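Local coordinates for inositol monophosphatase family protein (Staphylococcus aureus subsp. aureus MSSA476, PDB 4I3Y) that probably hydrolyses the phosphate ester of inositol monophosphates with the help of magnesium ions, and is inhibited by lithium, at residues 156-161 with 254-259; 193-198 with 204-209. All coordinates share one frame; numbering follows the deposited sequence.

In the fold
Both interactions border the five-stranded mixed sheet in the second half of the chain, their centres about 13 Å apart. Interaction 2 packs helix 191-200 on strand 205-208; interaction 1 joins the turn before strand 162-164 to helix 254-262 on the other face. Along the chain interaction 2 is nested inside the loop closed by interaction 1. The two meet where Ala161 CB lies 3.7 Å from Gly204 CA, and Val257 also packs on Ile207. Together they hold helices on opposite faces of one sheet, interaction 2 on the side of the seven-stranded sheet and interaction 1 on the outer side, in keeping with the alternating layers of helix and sheet in this family.

Interaction 1 of 2, residues 156-161 with 254-259; sequences LKLEDA and HETVLK
Leu158 reaches across to Thr256 and Val257, two consecutive residues of helix 254-262. Its CB points at the helix but stops short of it, and CG, anti to the backbone N (chi1 -178°), carries the chain onward so that both methyls do the touching. CD1 lies 3.7 Å from Val257 CG2. CD2 forks to the other side and meets Thr256 CG2, also at 3.7 Å, while staying 4.0 Å from Val257 CG2. The leucine therefore straddles the two residues, crossing the valine at about a right angle and the threonine more obliquely. Thr256 uses both of its branches: the methyl packs on the leucine, and OG1, beside its own backbone N, turns to a water 3.0 Å away. That water accepts a hydrogen bond from the backbone N of Leu158, also 3.0 Å long, and so links the backbone of one segment to the hydroxyl of the other, which no direct hydrogen bond does.

Leu158 opens a short 3-10 turn, in which Ala161 N bonds to Leu158 O, just before strand 162-164 enters the five-stranded sheet. Helix 254-262 forms part of the outer helical layer on that sheet, where Val257 also rests on Ile247 of strand 246-249. Ser182 and Cys253 of nearby loops touch Leu158 as well. The far side of the turn faces the second subunit: Asp160 OD1 makes a salt bridge with Arg45 of that subunit, whose guanidinium group also bonds to Glu159 O.

Interaction 2 of 2, residues 193-198 with 204-209; sequences LDSMRV and GAHINT
Asp194 lays its CB over one face of the His206 ring, 3.5 Å from the ring centroid and 16° off the normal, a CH-pi contact displaced toward ND1. The carboxylate continues over that same face, its plane 9° from the imidazole's, and is shifted out past the ND1-CE1 side; the two groups do not bond directly. Instead Ser164 OG, on strand 162-164, hydrogen-bonds to both Asp194 OD1 and His206 ND1. The backbone N atoms of Val188 and Gly189 grip the carboxylate further, which would help to stabilise its buried charge. His206 CB points toward the helix, and CG, anti to the backbone N, brings the ring beneath Asp194 CB. Ser195 OG is 4.0 Å from His206 CD2, but its bonds go to Cys191 O and Gln219 NE2.

One turn on, Val198 points at the strand and sets CG2 against the peptide between Ala205 and His206, 3.5 Å from Ala205 C. Its other methyl, CG1, lies 3.9 Å from Gly204 O. Helix 193-198 and strand 205-208 approach to 7.4 Å between axes and run nearly antiparallel, at 152°. Helix 191-200 forms the beta-alpha-beta crossover from strand 184-185 to strand 205-208, passing over strand 162-164, and Leu193 and Met196 touch strand 120-128 of the seven-stranded sheet, placing the helix between the two sheets.

Interaction 1 of 2, residues 156-161 with 254-259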
# COMPACT_ATOMS: atom_id res chain seq x y z
N LEU A 156 -18.77 7.66 -4.89
CA LEU A 156 -17.65 8.42 -4.35
C LEU A 156 -17.36 9.63 -5.22
O LEU A 156 -16.85 9.47 -6.35
CB LEU A 156 -16.39 7.53 -4.32
CG LEU A 156 -15.95 6.60 -3.21
CD2 LEU A 156 -15.81 7.51 -2.00
N LYS A 157 -17.66 10.84 -4.75
CA LYS A 157 -17.20 12.02 -5.49
C LYS A 157 -15.66 12.18 -5.36
O LYS A 157 -15.07 11.81 -4.35
CB LYS A 157 -17.91 13.27 -4.98
CG LYS A 157 -19.37 13.37 -5.41
CD LYS A 157 -19.74 14.83 -5.45
CE LYS A 157 -20.50 15.21 -4.19
NZ LYS A 157 -21.96 15.29 -4.48
N LEU A 158 -15.01 12.77 -6.36
CA LEU A 158 -13.53 12.78 -6.28
C LEU A 158 -12.96 13.48 -5.04
O LEU A 158 -11.93 13.01 -4.45
CB LEU A 158 -12.89 13.33 -7.57
CG LEU A 158 -11.35 13.36 -7.68
CD1 LEU A 158 -10.78 11.93 -7.69
CD2 LEU A 158 -10.94 14.19 -8.89
N GLU A 159 -13.59 14.60 -4.65
CA GLU A 159 -13.18 15.37 -3.44
C GLU A 159 -13.22 14.55 -2.12
O GLU A 159 -12.54 14.91 -1.12
CB GLU A 159 -14.04 16.64 -3.29
CG GLU A 159 -15.45 16.32 -2.78
CD GLU A 159 -16.57 17.24 -3.29
OE1 GLU A 159 -17.04 18.07 -2.50
OE2 GLU A 159 -17.04 17.13 -4.45
N ASP A 160 -13.97 13.44 -2.13
CA ASP A 160 -14.10 12.56 -0.99
C ASP A 160 -13.29 11.26 -1.13
O ASP A 160 -13.44 10.32 -0.31
CB ASP A 160 -15.57 12.20 -0.79
CG ASP A 160 -16.42 13.43 -0.55
OD1 ASP A 160 -15.97 14.27 0.23
OD2 ASP A 160 -17.50 13.56 -1.17
N ALA A 161 -12.44 11.18 -2.15
CA ALA A 161 -11.92 9.84 -2.49
C ALA A 161 -10.42 9.84 -2.65
O ALA A 161 -9.85 10.86 -3.04
CB ALA A 161 -12.57 9.32 -3.77
N HIS A 254 -15.53 9.41 -12.14
CA HIS A 254 -14.92 9.07 -13.43
C HIS A 254 -14.77 10.32 -14.34
O HIS A 254 -13.66 10.66 -14.83
CB HIS A 254 -15.77 7.99 -14.09
CG HIS A 254 -15.43 7.67 -15.51
ND1 HIS A 254 -14.26 7.05 -15.88
CD2 HIS A 254 -16.14 7.84 -16.65
CE1 HIS A 254 -14.26 6.84 -17.19
NE2 HIS A 254 -15.39 7.32 -17.68
N GLU A 255 -15.87 11.02 -14.52
CA GLU A 255 -15.86 12.15 -15.46
C GLU A 255 -14.93 13.26 -14.94
O GLU A 255 -14.17 13.84 -15.70
CB GLU A 255 -17.29 12.67 -15.70
CG GLU A 255 -17.57 13.03 -17.17
CD GLU A 255 -18.66 14.12 -17.31
OE1 GLU A 255 -19.22 14.58 -16.28
OE2 GLU A 255 -18.96 14.53 -18.46
N THR A 256 -14.96 13.51 -13.63
CA THR A 256 -14.17 14.59 -13.09
C THR A 256 -12.69 14.24 -13.32
O THR A 256 -11.92 15.12 -13.69
CB THR A 256 -14.43 14.80 -11.58
OG1 THR A 256 -15.81 15.10 -11.33
CG2 THR A 256 -13.50 15.88 -10.95
N VAL A 257 -12.30 12.97 -13.13
CA VAL A 257 -10.89 12.58 -13.28
C VAL A 257 -10.46 12.71 -14.72
O VAL A 257 -9.35 13.13 -15.00
CB VAL A 257 -10.64 11.12 -12.81
CG1 VAL A 257 -9.20 10.74 -13.10
CG2 VAL A 257 -10.92 10.99 -11.29
N LEU A 258 -11.34 12.29 -15.65
CA LEU A 258 -10.98 12.35 -17.08
C LEU A 258 -10.85 13.79 -17.55
O LEU A 258 -10.00 14.12 -18.41
CB LEU A 258 -12.06 11.68 -17.97
CG LEU A 258 -12.09 10.16 -18.02
CD1 LEU A 258 -13.00 9.68 -19.18
CD2 LEU A 258 -10.69 9.62 -18.23
N LYS A 259 -11.72 14.64 -17.02
CA LYS A 259 -11.64 16.04 -17.45
C LYS A 259 -10.35 16.70 -16.91
O LYS A 259 -9.66 17.40 -17.65
CB LYS A 259 -12.94 16.79 -17.15
CG LYS A 259 -12.97 17.44 -15.80
CD LYS A 259 -13.42 18.91 -15.87
CE LYS A 259 -14.10 19.32 -14.54
NZ LYS A 259 -13.25 18.94 -13.38
O HOH W 1 -16.48 13.76 -8.75

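Interaction 2 of 2, residues 193-198 with 204-209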
# COMPACT_ATOMS: atom_id res chain seq x y z
N LEU A 193 -3.76 -4.63 -8.10
CA LEU A 193 -4.11 -4.36 -6.72
C LEU A 193 -4.71 -2.96 -6.52
O LEU A 193 -5.70 -2.75 -5.75
CB LEU A 193 -2.85 -4.50 -5.82
CG LEU A 193 -2.42 -6.00 -5.73
CD1 LEU A 193 -1.25 -6.07 -4.76
CD2 LEU A 193 -3.53 -7.00 -5.32
N ASP A 194 -4.08 -1.97 -7.17
CA ASP A 194 -4.64 -0.64 -7.10
C ASP A 194 -6.05 -0.70 -7.74
O ASP A 194 -6.97 0.03 -7.30
CB ASP A 194 -3.77 0.38 -7.89
CG ASP A 194 -2.49 0.79 -7.16
OD1 ASP A 194 -2.54 1.67 -6.22
OD2 ASP A 194 -1.41 0.29 -7.61
N SER A 195 -6.25 -1.57 -8.75
CA SER A 195 -7.64 -1.69 -9.35
C SER A 195 -8.62 -2.25 -8.38
O SER A 195 -9.75 -1.76 -8.24
CB SER A 195 -7.64 -2.52 -10.62
OG SER A 195 -6.83 -1.86 -11.56
N MET A 196 -8.18 -3.27 -7.63
CA MET A 196 -9.08 -3.89 -6.66
C MET A 196 -9.42 -2.93 -5.53
O MET A 196 -10.50 -3.02 -4.93
CB MET A 196 -8.48 -5.16 -6.06
CG MET A 196 -8.47 -6.38 -6.96
SD MET A 196 -10.10 -6.80 -7.71
CE MET A 196 -9.74 -6.22 -9.38
N ARG A 197 -8.51 -2.01 -5.19
CA ARG A 197 -8.89 -0.97 -4.17
C ARG A 197 -10.05 -0.11 -4.72
O ARG A 197 -10.92 0.32 -3.97
CB ARG A 197 -7.71 -0.13 -3.82
CG ARG A 197 -6.57 -0.99 -3.27
CD ARG A 197 -6.19 -0.46 -1.89
NE ARG A 197 -5.13 -1.27 -1.31
CZ ARG A 197 -4.48 -0.93 -0.20
NH1 ARG A 197 -4.80 0.15 0.52
NH2 ARG A 197 -3.53 -1.70 0.21
N VAL A 198 -10.12 0.08 -6.04
CA VAL A 198 -11.26 0.84 -6.63
C VAL A 198 -12.52 -0.02 -6.50
O VAL A 198 -13.57 0.46 -6.03
CB VAL A 198 -10.97 1.29 -8.08
CG1 VAL A 198 -12.21 1.96 -8.71
CG2 VAL A 198 -9.77 2.25 -8.14
N GLY A 204 -11.14 6.00 -5.13
CA GLY A 204 -12.07 6.51 -6.15
C GLY A 204 -11.70 6.08 -7.53
O GLY A 204 -12.60 5.78 -8.34
N ALA A 205 -10.40 6.00 -7.83
CA ALA A 205 -9.97 5.72 -9.19
C ALA A 205 -8.50 5.33 -9.20
O ALA A 205 -7.77 5.65 -8.26
CB ALA A 205 -10.25 6.93 -10.13
N HIS A 206 -8.12 4.55 -10.23
CA HIS A 206 -6.75 4.19 -10.49
C HIS A 206 -6.50 4.49 -11.95
O HIS A 206 -7.32 4.13 -12.84
CB HIS A 206 -6.39 2.70 -10.20
CG HIS A 206 -5.00 2.33 -10.65
ND1 HIS A 206 -3.86 2.89 -10.10
CD2 HIS A 206 -4.55 1.42 -11.56
CE1 HIS A 206 -2.79 2.40 -10.70
NE2 HIS A 206 -3.18 1.50 -11.59
N ILE A 207 -5.39 5.14 -12.22
CA ILE A 207 -5.05 5.47 -13.64
C ILE A 207 -3.74 4.79 -13.96
O ILE A 207 -2.81 4.81 -13.10
CB ILE A 207 -4.77 6.98 -13.77
CG1 ILE A 207 -6.06 7.77 -13.52
CG2 ILE A 207 -4.12 7.33 -15.11
CD1 ILE A 207 -5.77 9.19 -13.04
N ASN A 208 -3.64 4.19 -15.16
CA ASN A 208 -2.35 3.70 -15.75
C ASN A 208 -2.32 4.18 -17.24
O ASN A 208 -3.16 3.75 -18.08
CB ASN A 208 -2.14 2.17 -15.63
CG ASN A 208 -0.76 1.69 -16.19
OD1 ASN A 208 -0.25 2.21 -17.21
ND2 ASN A 208 -0.19 0.66 -15.54
N THR A 209 -1.41 5.11 -17.52
CA THR A 209 -1.39 5.80 -18.83
C THR A 209 -0.72 4.98 -19.92
O THR A 209 -0.60 5.43 -21.03
CB THR A 209 -0.65 7.16 -18.83
OG1 THR A 209 0.71 6.94 -18.42
CG2 THR A 209 -1.31 8.10 -17.92